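Local coordinates for Alpha/beta hydrolase fold protein (Sphaerobacter thermophilus, PDB 3R0V), which probably acts as a hydrolase of the alpha/beta hydrolase fold, its natural substrate unknown, and binds D-malate in the crystal, at residues A[7-12]-A[75-80]; A[13-18]-A[61-66]; A[67-72]-A[189-194]. All coordinates share one frame; numbering follows the deposited sequence.

Contact 1 (A[7-12]-A[75-80]); sequences VPSSDG and IEDLAA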
ATOM      1  N   VAL A   7      -5.729  15.571  10.502  1.00 15.43           N
ATOM      2  CA  VAL A   7      -6.791  15.137  11.396  1.00 17.11           C
ATOM      3  C   VAL A   7      -6.160  14.203  12.402  1.00 15.42           C
ATOM      4  O   VAL A   7      -5.203  13.478  12.082  1.00 15.01           O
ATOM      5  CB  VAL A   7      -7.927  14.393  10.666  1.00 16.66           C
ATOM      6  CG1 VAL A   7      -8.832  15.386   9.921  1.00 19.55           C
ATOM      7  CG2 VAL A   7      -7.368  13.330   9.721  1.00 18.93           C
ATOM      8  N   PRO A   8      -6.672  14.216  13.630  1.00 14.85           N
ATOM      9  CA  PRO A   8      -6.116  13.344  14.666  1.00 16.31           C
ATOM     10  C   PRO A   8      -6.640  11.926  14.560  1.00 16.32           C
ATOM     11  O   PRO A   8      -7.833  11.692  14.371  1.00 16.90           O
ATOM     12  CB  PRO A   8      -6.631  13.976  15.958  1.00 16.18           C
ATOM     13  CG  PRO A   8      -7.919  14.622  15.558  1.00 20.24           C
ATOM     14  CD  PRO A   8      -7.735  15.098  14.146  1.00 18.60           C
ATOM     15  N   SER A   9      -5.730  10.972  14.684  1.00 14.61           N
ATOM     16  CA  SER A   9      -6.104   9.579  14.795  1.00 12.88           C
ATOM     17  C   SER A   9      -6.632   9.338  16.216  1.00 12.58           C
ATOM     18  O   SER A   9      -6.509  10.203  17.081  1.00 14.35           O
ATOM     19  CB  SER A   9      -4.872   8.703  14.522  1.00 12.85           C
ATOM     20  OG  SER A   9      -5.242   7.351  14.331  1.00 13.20           O
ATOM     21  N   SER A  10      -7.208   8.164  16.452  1.00 13.34           N
ATOM     22  CA  SER A  10      -7.744   7.815  17.767  0.69 15.11           C
ATOM     23  C   SER A  10      -6.725   8.052  18.885  1.00 14.55           C
ATOM     24  O   SER A  10      -7.084   8.532  19.970  1.00 17.61           O
ATOM     25  CB  SER A  10      -8.213   6.354  17.780  0.69 16.79           C
ATOM     26  OG  SER A  10      -8.872   6.036  18.998  0.69 19.63           O
ATOM     27  N   ASP A  11      -5.459   7.722  18.626  1.00 12.51           N
ATOM     28  CA  ASP A  11      -4.417   7.882  19.644  1.00 13.68           C
ATOM     29  C   ASP A  11      -3.832   9.286  19.714  1.00 13.50           C
ATOM     30  O   ASP A  11      -2.871   9.525  20.445  1.00 15.57           O
ATOM     31  CB  ASP A  11      -3.307   6.832  19.473  1.00 15.33           C
ATOM     32  CG  ASP A  11      -2.394   7.100  18.272  1.00 13.57           C
ATOM     33  OD1 ASP A  11      -2.604   8.079  17.516  1.00 14.06           O
ATOM     34  OD2 ASP A  11      -1.464   6.292  18.077  1.00 13.21           O
ATOM     35  N   GLY A  12      -4.423  10.215  18.976  1.00 14.16           N
ATOM     36  CA  GLY A  12      -3.962  11.589  19.013  1.00 14.52           C
ATOM     37  C   GLY A  12      -2.966  11.981  17.929  1.00 13.19           C
ATOM     38  O   GLY A  12      -2.697  13.172  17.761  1.00 16.29           O
ATOM     39  N   ILE A  75      -4.830   1.257  10.992  1.00 11.65           N
ATOM     40  CA  ILE A  75      -6.242   1.112  10.636  1.00 10.95           C
ATOM     41  C   ILE A  75      -7.010   2.329  11.167  1.00 10.26           C
ATOM     42  O   ILE A  75      -7.842   2.901  10.455  1.00 12.05           O
ATOM     43  CB  ILE A  75      -6.813  -0.200  11.182  1.00 10.56           C
ATOM     44  CG1 ILE A  75      -6.122  -1.382  10.494  1.00 12.00           C
ATOM     45  CG2 ILE A  75      -8.334  -0.271  10.977  1.00 14.14           C
ATOM     46  CD1 ILE A  75      -6.500  -2.743  11.093  1.00 15.79           C
ATOM     47  N   GLU A  76      -6.709   2.755  12.394  1.00 10.49           N
ATOM     48  CA  GLU A  76      -7.341   3.938  12.961  1.00 10.35           C
ATOM     49  C   GLU A  76      -6.966   5.198  12.177  1.00 12.91           C
ATOM     50  O   GLU A  76      -7.796   6.104  12.009  1.00 12.45           O
ATOM     51  CB  GLU A  76      -6.974   4.068  14.440  1.00 11.60           C
ATOM     52  CG  GLU A  76      -7.591   2.958  15.290  1.00 13.01           C
ATOM     53  CD  GLU A  76      -6.939   2.796  16.662  1.00 15.90           C
ATOM     54  OE1 GLU A  76      -6.066   3.605  17.040  1.00 15.28           O
ATOM     55  OE2 GLU A  76      -7.319   1.842  17.370  1.00 17.83           O
ATOM     56  N   ASP A  77      -5.730   5.264  11.682  1.00 11.47           N
ATOM     57  CA  ASP A  77      -5.339   6.401  10.845  1.00 12.54           C
ATOM     58  C   ASP A  77      -6.217   6.451   9.592  1.00 10.60           C
ATOM     59  O   ASP A  77      -6.730   7.508   9.215  1.00 11.07           O
ATOM     60  CB  ASP A  77      -3.862   6.334  10.423  1.00  9.75           C
ATOM     61  CG  ASP A  77      -2.889   6.413  11.597  1.00 12.89           C
ATOM     62  OD1 ASP A  77      -3.243   6.946  12.665  1.00 13.27           O
ATOM     63  OD2 ASP A  77      -1.743   5.946  11.430  1.00 12.69           O
ATOM     64  N   LEU A  78      -6.360   5.309   8.933  1.00 10.44           N
ATOM     65  CA  LEU A  78      -7.182   5.240   7.735  1.00  9.71           C
ATOM     66  C   LEU A  78      -8.636   5.584   8.074  1.00 10.90           C
ATOM     67  O   LEU A  78      -9.302   6.297   7.317  1.00 11.64           O
ATOM     68  CB  LEU A  78      -7.054   3.862   7.093  1.00  9.55           C
ATOM     69  CG  LEU A  78      -7.913   3.620   5.848  1.00 10.31           C
ATOM     70  CD1 LEU A  78      -7.689   4.712   4.801  1.00 12.59           C
ATOM     71  CD2 LEU A  78      -7.606   2.232   5.266  1.00 13.67           C
ATOM     72  N   ALA A  79      -9.130   5.125   9.220  1.00 11.41           N
ATOM     73  CA  ALA A  79     -10.484   5.499   9.643  1.00 12.69           C
ATOM     74  C   ALA A  79     -10.649   7.022   9.768  1.00 11.88           C
ATOM     75  O   ALA A  79     -11.669   7.585   9.349  1.00 11.83           O
ATOM     76  CB  ALA A  79     -10.837   4.809  10.951  1.00 12.96           C
ATOM     77  N   ALA A  80      -9.640   7.695  10.316  1.00 11.58           N
ATOM     78  CA  ALA A  80      -9.686   9.148  10.451  1.00 12.12           C
ATOM     79  C   ALA A  80      -9.695   9.827   9.093  1.00 10.60           C
ATOM     80  O   ALA A  80     -10.376  10.834   8.895  1.00 12.96           O
ATOM     81  CB  ALA A  80      -8.502   9.639  11.295  1.00 11.50           C
TER
HETATM   82  O   HOH W   1      -4.653   5.866  16.549  1.00 14.66           O
HETATM   83  O   HOH W   2      -8.974   7.064  14.295  1.00 17.26           O
HETATM   84  O   HOH W   3      -6.422   4.307  19.655  1.00 27.95           O
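V7 and A80 begin this contact, in which the N-terminal beta hairpin of the alpha/beta hydrolase packs against helix 71-84. V7 points its CB toward the helix, and its methyl CG2 stands 4.2 Å from A80 CB, a light apolar touch. The CB of P8 points away from the helix, and P8 contributes its carbonyl, whose O rests 3.8 Å from the same A80 CB. S9 then comes closest to the helix backbone, its CA lying 5.1 Å from D77 CA. Its OG, anti to the backbone N (chi1 -167°), donates a short hydrogen bond of 2.6 Å to D77 OD1, met on the anti side of the carboxylate and 18° from its plane. D77 is buried, and its other oxygen, OD2, forms a salt bridge with R58, so both oxygens of this acid are engaged. S9 also starts the type I beta turn that closes on G12, whose N bonds back to S9 O. Within that turn S10 lays its CB 3.6 Å from E76 OE1, and its N reaches the carbonyl O of E76 through a water. The D11 carboxylate is held by T13 and R58, while R73 pairs with E76, so the like-charged D11 and E76 each have a basic partner, which probably eases their proximity. D11 meets the helix through solvent: one water accepts from D11 N and donates to S9 OG and also to E76 OE1, the water oxygen standing 2.7 Å from E76 OE1.

Contact 2 (A[13-18]-A[61-66]); sequences TPIAFE and GDSGDT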
ATOM      1  N   THR A  13      -2.434  11.011  17.185  1.00 12.61           N
ATOM      2  CA  THR A  13      -1.443  11.303  16.151  1.00 12.59           C
ATOM      3  C   THR A  13      -2.023  12.167  15.036  1.00 13.05           C
ATOM      4  O   THR A  13      -3.046  11.820  14.453  1.00 12.94           O
ATOM      5  CB  THR A  13      -0.937  10.015  15.503  1.00 12.21           C
ATOM      6  OG1 THR A  13      -0.467   9.136  16.526  1.00 13.80           O
ATOM      7  CG2 THR A  13       0.213  10.303  14.543  1.00 13.69           C
ATOM      8  N   PRO A  14      -1.366  13.290  14.718  1.00 12.54           N
ATOM      9  CA  PRO A  14      -1.839  14.076  13.573  1.00 14.00           C
ATOM     10  C   PRO A  14      -1.474  13.383  12.261  1.00 11.25           C
ATOM     11  O   PRO A  14      -0.298  13.054  12.032  1.00 12.74           O
ATOM     12  CB  PRO A  14      -1.073  15.391  13.708  1.00 14.93           C
ATOM     13  CG  PRO A  14       0.164  15.033  14.477  1.00 17.76           C
ATOM     14  CD  PRO A  14      -0.247  13.938  15.427  1.00 13.81           C
ATOM     15  N   ILE A  15      -2.481  13.158  11.419  1.00 12.08           N
ATOM     16  CA  ILE A  15      -2.299  12.528  10.114  1.00 12.08           C
ATOM     17  C   ILE A  15      -2.526  13.571   9.030  1.00 12.20           C
ATOM     18  O   ILE A  15      -3.620  14.133   8.915  1.00 12.71           O
ATOM     19  CB  ILE A  15      -3.270  11.342   9.914  1.00 11.89           C
ATOM     20  CG1 ILE A  15      -3.114  10.342  11.066  1.00 14.58           C
ATOM     21  CG2 ILE A  15      -3.035  10.657   8.548  1.00 11.21           C
ATOM     22  CD1 ILE A  15      -1.755   9.637  11.142  1.00 17.85           C
ATOM     23  N   ALA A  16      -1.478  13.840   8.251  1.00 11.47           N
ATOM     24  CA  ALA A  16      -1.511  14.877   7.220  1.00 12.92           C
ATOM     25  C   ALA A  16      -2.116  14.347   5.923  1.00 12.61           C
ATOM     26  O   ALA A  16      -1.866  13.210   5.522  1.00 12.51           O
ATOM     27  CB  ALA A  16      -0.093  15.421   6.971  1.00 11.57           C
ATOM     28  N   PHE A  17      -2.904  15.184   5.257  1.00 12.73           N
ATOM     29  CA  PHE A  17      -3.574  14.760   4.032  1.00 14.45           C
ATOM     30  C   PHE A  17      -3.881  15.957   3.157  1.00 18.32           C
ATOM     31  O   PHE A  17      -3.795  17.107   3.595  1.00 17.04           O
ATOM     32  CB  PHE A  17      -4.885  14.022   4.342  1.00 14.53           C
ATOM     33  CG  PHE A  17      -5.973  14.920   4.868  1.00 14.09           C
ATOM     34  CD1 PHE A  17      -6.967  15.407   4.025  1.00 14.73           C
ATOM     35  CD2 PHE A  17      -5.999  15.287   6.194  1.00 16.94           C
ATOM     36  CE1 PHE A  17      -7.957  16.251   4.505  1.00 18.01           C
ATOM     37  CE2 PHE A  17      -6.986  16.129   6.679  1.00 17.85           C
ATOM     38  CZ  PHE A  17      -7.970  16.604   5.829  1.00 15.83           C
ATOM     39  N   GLU A  18      -4.230  15.676   1.908  1.00 15.32           N
ATOM     40  CA  GLU A  18      -4.745  16.714   1.033  1.00 16.52           C
ATOM     41  C   GLU A  18      -5.895  16.176   0.193  1.00 18.51           C
ATOM     42  O   GLU A  18      -5.941  14.987  -0.114  1.00 16.32           O
ATOM     43  CB  GLU A  18      -3.648  17.314   0.159  1.00 23.31           C
ATOM     44  CG  GLU A  18      -2.913  16.342  -0.723  1.00 28.56           C
ATOM     45  CD  GLU A  18      -1.776  17.015  -1.479  1.00 40.20           C
ATOM     46  OE1 GLU A  18      -2.039  17.611  -2.545  1.00 46.75           O
ATOM     47  OE2 GLU A  18      -0.623  16.960  -0.999  1.00 37.68           O
ATOM     48  N   GLY A  61       6.253  11.829   5.929  1.00 11.63           N
ATOM     49  CA  GLY A  61       5.790  13.086   5.371  1.00 12.24           C
ATOM     50  C   GLY A  61       5.469  14.077   6.469  1.00 11.80           C
ATOM     51  O   GLY A  61       6.320  14.351   7.324  1.00 12.08           O
ATOM     52  N   ASP A  62       4.255  14.618   6.475  1.00 12.61           N
ATOM     53  CA  ASP A  62       3.896  15.626   7.472  1.00 10.18           C
ATOM     54  C   ASP A  62       3.085  15.049   8.618  1.00 11.10           C
ATOM     55  O   ASP A  62       2.569  15.790   9.452  1.00 12.99           O
ATOM     56  CB  ASP A  62       3.153  16.796   6.823  1.00 15.50           C
ATOM     57  CG  ASP A  62       4.029  17.588   5.874  1.00 19.41           C
ATOM     58  OD1 ASP A  62       5.241  17.751   6.162  1.00 19.33           O
ATOM     59  OD2 ASP A  62       3.513  18.044   4.832  1.00 20.71           O
ATOM     60  N   SER A  63       2.975  13.725   8.667  1.00 10.96           N
ATOM     61  CA  SER A  63       2.283  13.087   9.785  1.00 10.37           C
ATOM     62  C   SER A  63       3.192  12.885  10.991  1.00 10.29           C
ATOM     63  O   SER A  63       4.412  12.746  10.858  1.00 12.40           O
ATOM     64  CB  SER A  63       1.713  11.743   9.380  1.00 11.38           C
ATOM     65  OG  SER A  63       0.666  11.931   8.442  1.00 10.48           O
ATOM     66  N   GLY A  64       2.583  12.856  12.170  1.00 11.10           N
ATOM     67  CA  GLY A  64       3.297  12.543  13.393  1.00 12.07           C
ATOM     68  C   GLY A  64       3.376  11.041  13.597  1.00 12.78           C
ATOM     69  O   GLY A  64       3.060  10.253  12.693  1.00 12.48           O
ATOM     70  N   ASP A  65       3.781  10.639  14.797  1.00 11.98           N
ATOM     71  CA  ASP A  65       3.823   9.226  15.142  1.00 11.56           C
ATOM     72  C   ASP A  65       3.709   9.127  16.657  1.00 13.98           C
ATOM     73  O   ASP A  65       4.244   9.973  17.383  1.00 15.29           O
ATOM     74  CB  ASP A  65       5.135   8.598  14.644  1.00 14.69           C
ATOM     75  CG  ASP A  65       5.050   7.089  14.484  1.00 18.45           C
ATOM     76  OD1 ASP A  65       4.059   6.465  14.933  1.00 17.32           O
ATOM     77  OD2 ASP A  65       6.003   6.508  13.906  1.00 18.34           O
ATOM     78  N   THR A  66       2.999   8.111  17.130  1.00 12.53           N
ATOM     79  CA  THR A  66       2.850   7.897  18.563  1.00 14.93           C
ATOM     80  C   THR A  66       3.177   6.436  18.893  1.00 12.96           C
ATOM     81  O   THR A  66       2.398   5.537  18.613  1.00 14.86           O
ATOM     82  CB  THR A  66       1.424   8.266  19.038  1.00 16.99           C
ATOM     83  OG1 THR A  66       1.127   9.625  18.674  1.00 15.34           O
ATOM     84  CG2 THR A  66       1.303   8.112  20.547  1.00 18.65           C
TER
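The second strand of the N-terminal beta hairpin, residues 14-16, is flanked here by the loop that leads from strand 51-52 to helix 71-84, with T13 to A16 facing D62 to T66. The touching parts of the two segments run nearly antiparallel, their end-to-end directions 166° apart. One backbone bond joins them: G64 N donates to P14 O at 2.9 Å. Beside it a side chain takes the place of a second carbonyl. S63 OG, anti to its own carbonyl carbon (chi1 -68°), accepts from A16 N at 2.9 Å with an N-H...O angle of 164°, and is also hydrogen-bonded to the backbone O of D56. An alanine in place of S63 would probably leave both A16 N and D56 O without this partner and weaken the tie between strand and loop. Packing fills the rest. A16 CB sits 3.5 Å from D62 CB, whose carboxylate forms a salt bridge with R36, and T13 CG2 lies 3.4 Å from G64 C. G64, which has no CB, brings its CA within 4.1 Å of P14 CG. At the far end the side chains of T13 and T66 pass one another pointing opposite ways; T13 OG1, which is also hydrogen-bonded to D11, lies 2.7 Å from T66 OG1.

Contact 3 (A[67-72]-A[189-194]); sequences PPYAVE and HAVMGD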
ATOM      1  N   PRO A  67       4.348   6.184  19.492  1.00 14.30           N
ATOM      2  CA  PRO A  67       4.663   4.797  19.862  1.00 12.53           C
ATOM      3  C   PRO A  67       3.766   4.321  21.020  1.00 10.85           C
ATOM      4  O   PRO A  67       3.228   5.145  21.753  1.00 13.97           O
ATOM      5  CB  PRO A  67       6.138   4.870  20.307  1.00 15.64           C
ATOM      6  CG  PRO A  67       6.639   6.199  19.823  1.00 22.58           C
ATOM      7  CD  PRO A  67       5.450   7.111  19.797  1.00 16.32           C
ATOM      8  N   PRO A  68       3.616   2.999  21.167  1.00 13.26           N
ATOM      9  CA  PRO A  68       4.263   1.979  20.338  1.00 12.55           C
ATOM     10  C   PRO A  68       3.489   1.705  19.052  1.00 14.49           C
ATOM     11  O   PRO A  68       2.261   1.868  19.001  1.00 15.03           O
ATOM     12  CB  PRO A  68       4.211   0.741  21.227  1.00 13.48           C
ATOM     13  CG  PRO A  68       2.946   0.934  22.026  1.00 12.01           C
ATOM     14  CD  PRO A  68       2.838   2.408  22.276  1.00 13.07           C
ATOM     15  N   TYR A  69       4.203   1.283  18.016  1.00 13.72           N
ATOM     16  CA  TYR A  69       3.538   0.935  16.780  1.00 13.37           C
ATOM     17  C   TYR A  69       2.601  -0.248  17.002  1.00 13.47           C
ATOM     18  O   TYR A  69       2.912  -1.172  17.753  1.00 14.94           O
ATOM     19  CB  TYR A  69       4.548   0.589  15.677  1.00 14.44           C
ATOM     20  CG  TYR A  69       3.811   0.239  14.407  1.00 14.14           C
ATOM     21  CD1 TYR A  69       3.345   1.233  13.559  1.00 13.10           C
ATOM     22  CD2 TYR A  69       3.532  -1.079  14.097  1.00 12.94           C
ATOM     23  CE1 TYR A  69       2.627   0.916  12.425  1.00 12.90           C
ATOM     24  CE2 TYR A  69       2.817  -1.414  12.978  1.00 13.19           C
ATOM     25  CZ  TYR A  69       2.376  -0.415  12.142  1.00 11.98           C
ATOM     26  OH  TYR A  69       1.655  -0.769  11.037  1.00 13.59           O
ATOM     27  N   ALA A  70       1.448  -0.213  16.341  1.00 12.21           N
ATOM     28  CA  ALA A  70       0.590  -1.381  16.193  1.00 12.69           C
ATOM     29  C   ALA A  70      -0.139  -1.217  14.875  1.00 12.41           C
ATOM     30  O   ALA A  70      -0.451  -0.093  14.474  1.00 11.88           O
ATOM     31  CB  ALA A  70      -0.414  -1.482  17.346  1.00 12.76           C
ATOM     32  N   VAL A  71      -0.402  -2.333  14.197  1.00  9.91           N
ATOM     33  CA  VAL A  71      -1.163  -2.287  12.955  1.00 11.59           C
ATOM     34  C   VAL A  71      -2.515  -1.603  13.194  1.00 12.48           C
ATOM     35  O   VAL A  71      -2.979  -0.834  12.350  1.00 11.71           O
ATOM     36  CB  VAL A  71      -1.342  -3.693  12.327  1.00 11.90           C
ATOM     37  CG1 VAL A  71      -2.167  -3.624  11.047  1.00 12.76           C
ATOM     38  CG2 VAL A  71       0.018  -4.332  12.050  1.00 15.02           C
ATOM     39  N   GLU A  72      -3.131  -1.851  14.351  1.00 11.20           N
ATOM     40  CA  GLU A  72      -4.413  -1.225  14.670  1.00 12.94           C
ATOM     41  C   GLU A  72      -4.341   0.301  14.611  1.00 11.67           C
ATOM     42  O   GLU A  72      -5.323   0.958  14.251  1.00 11.52           O
ATOM     43  CB  GLU A  72      -4.911  -1.693  16.039  1.00 11.52           C
ATOM     44  CG  GLU A  72      -6.374  -1.356  16.313  1.00 13.71           C
ATOM     45  CD  GLU A  72      -7.328  -2.287  15.580  1.00 22.71           C
ATOM     46  OE1 GLU A  72      -6.920  -3.412  15.204  1.00 19.62           O
ATOM     47  OE2 GLU A  72      -8.498  -1.891  15.385  1.00 29.44           O
ATOM     48  N   HIS A 189       6.345  -4.371   7.548  1.00 11.30           N
ATOM     49  CA  HIS A 189       6.530  -5.779   7.867  1.00 11.21           C
ATOM     50  C   HIS A 189       5.416  -6.262   8.810  1.00 12.13           C
ATOM     51  O   HIS A 189       4.836  -7.334   8.611  1.00 12.31           O
ATOM     52  CB  HIS A 189       7.912  -6.008   8.479  1.00 12.36           C
ATOM     53  CG  HIS A 189       8.217  -7.452   8.747  1.00 14.15           C
ATOM     54  ND1 HIS A 189       9.248  -7.854   9.568  1.00 23.86           N
ATOM     55  CD2 HIS A 189       7.613  -8.585   8.318  1.00 19.55           C
ATOM     56  CE1 HIS A 189       9.275  -9.176   9.621  1.00 20.92           C
ATOM     57  NE2 HIS A 189       8.292  -9.644   8.874  1.00 18.55           N
ATOM     58  N   ALA A 190       5.085  -5.451   9.811  1.00 11.04           N
ATOM     59  CA  ALA A 190       4.008  -5.807  10.731  1.00 11.92           C
ATOM     60  C   ALA A 190       2.640  -5.916  10.042  1.00 10.71           C
ATOM     61  O   ALA A 190       1.864  -6.831  10.327  1.00 12.30           O
ATOM     62  CB  ALA A 190       3.953  -4.808  11.894  1.00 12.17           C
ATOM     63  N   VAL A 191       2.345  -4.979   9.144  1.00 10.01           N
ATOM     64  CA  VAL A 191       1.099  -5.019   8.384  1.00 11.61           C
ATOM     65  C   VAL A 191       0.987  -6.346   7.623  1.00 12.13           C
ATOM     66  O   VAL A 191      -0.063  -6.996   7.627  1.00 11.43           O
ATOM     67  CB  VAL A 191       1.032  -3.848   7.389  1.00 10.85           C
ATOM     68  CG1 VAL A 191      -0.093  -4.067   6.362  1.00 12.52           C
ATOM     69  CG2 VAL A 191       0.870  -2.531   8.139  1.00 11.49           C
HETATM   70  N   MSE A 192       2.079  -6.742   6.978  1.00 10.96           N
HETATM   71  CA  MSE A 192       2.082  -7.919   6.120  1.00 12.66           C
HETATM   72  C   MSE A 192       2.220  -9.247   6.866  1.00 13.42           C
HETATM   73  O   MSE A 192       2.043 -10.304   6.274  1.00 12.95           O
HETATM   74  CB  MSE A 192       3.173  -7.779   5.036  1.00 11.69           C
HETATM   75  CG  MSE A 192       2.904  -6.617   4.073  1.00 11.84           C
HETATM   76 SE   MSE A 192       1.185  -6.757   3.160  0.64 11.86          SE
HETATM   77  CE  MSE A 192       1.441  -8.555   2.488  1.00 13.68           C
ATOM     78  N   GLY A 193       2.543  -9.194   8.153  1.00 13.77           N
ATOM     79  CA  GLY A 193       2.710 -10.407   8.940  1.00 14.64           C
ATOM     80  C   GLY A 193       3.868 -11.213   8.386  1.00 14.72           C
ATOM     81  O   GLY A 193       4.968 -10.682   8.242  1.00 16.96           O
ATOM     82  N   ASP A 194       3.631 -12.483   8.063  1.00 13.54           N
ATOM     83  CA  ASP A 194       4.660 -13.308   7.420  1.00 13.57           C
ATOM     84  C   ASP A 194       4.341 -13.530   5.937  1.00 12.77           C
ATOM     85  O   ASP A 194       4.826 -14.482   5.304  1.00 13.64           O
ATOM     86  CB  ASP A 194       4.796 -14.657   8.125  1.00 15.23           C
ATOM     87  CG  ASP A 194       3.508 -15.465   8.096  1.00 14.79           C
ATOM     88  OD1 ASP A 194       2.519 -15.014   7.462  1.00 15.00           O
ATOM     89  OD2 ASP A 194       3.491 -16.560   8.694  1.00 15.85           O
TER
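V71 and A190 meet where the start of helix 71-84 approaches helix 185-192, one of the helices inserted between strands 111-117 and 209-213 of the alpha/beta hydrolase fold. The closer-packed part is small and apolar. V71 points its CB toward the second helix; its CG2, anti to its own carbonyl carbon, is set against the backbone of A190, 3.6 Å from A190 O. The same methyl lies 4.0 Å from A190 CB. Y69 approaches A190 from another direction: its ring atom CE2 is 3.7 Å from A190 CB, which meets the ring obliquely. A190 CB is thus touched by both an aromatic and an aliphatic neighbour. Farther along the ring, Y69 OH stands 3.5 Å from V191 CG2, the two side chains crossing at about a right angle. The hydroxyl has its polar partner in E74, in the first turn of the helix that follows, and the ring stacks on Y187, which together would hold the phenol in place. The contact is looser between V71 CG1 and V191 CG2, 4.3 Å apart. Beyond it the segments part: the exposed E72 and P68 lie on one side, G193 and D194 on the other, where G193, with positive phi, is the first residue to leave the helical conformation. The side chain of V191 lies about 5 Å from that of S96, a malate-binding residue, so this helix pair is near the pocket. Inward, V71 rests on L103 and V191 on L100, both of helix 96-106, which follows S95 of a probable nucleophile elbow at the end of strand 89-94.

In the fold
Contacts 1 and 2 share the N-terminal hairpin: strands 6-8 and 14-16 are sheet neighbours, V7 O probably accepting from I15 N, so helix 71-84 and the 61-66 loop hold successive parts of one small element. Their centres are about 9 Å apart, and contact 2 is nested within the chain loop closed by contact 1. Contact 3 uses the beginning of the same helix, its centre about 15 Å from that of contact 1, and lies nearer the centre of the chain. All three are partly buried. Contacts 1 and 2, away from the malate site, rely on hydroxyls, carboxylates, backbone groups and, in contact 1, waters; contact 3, near the pocket, joins its segments by apolar packing.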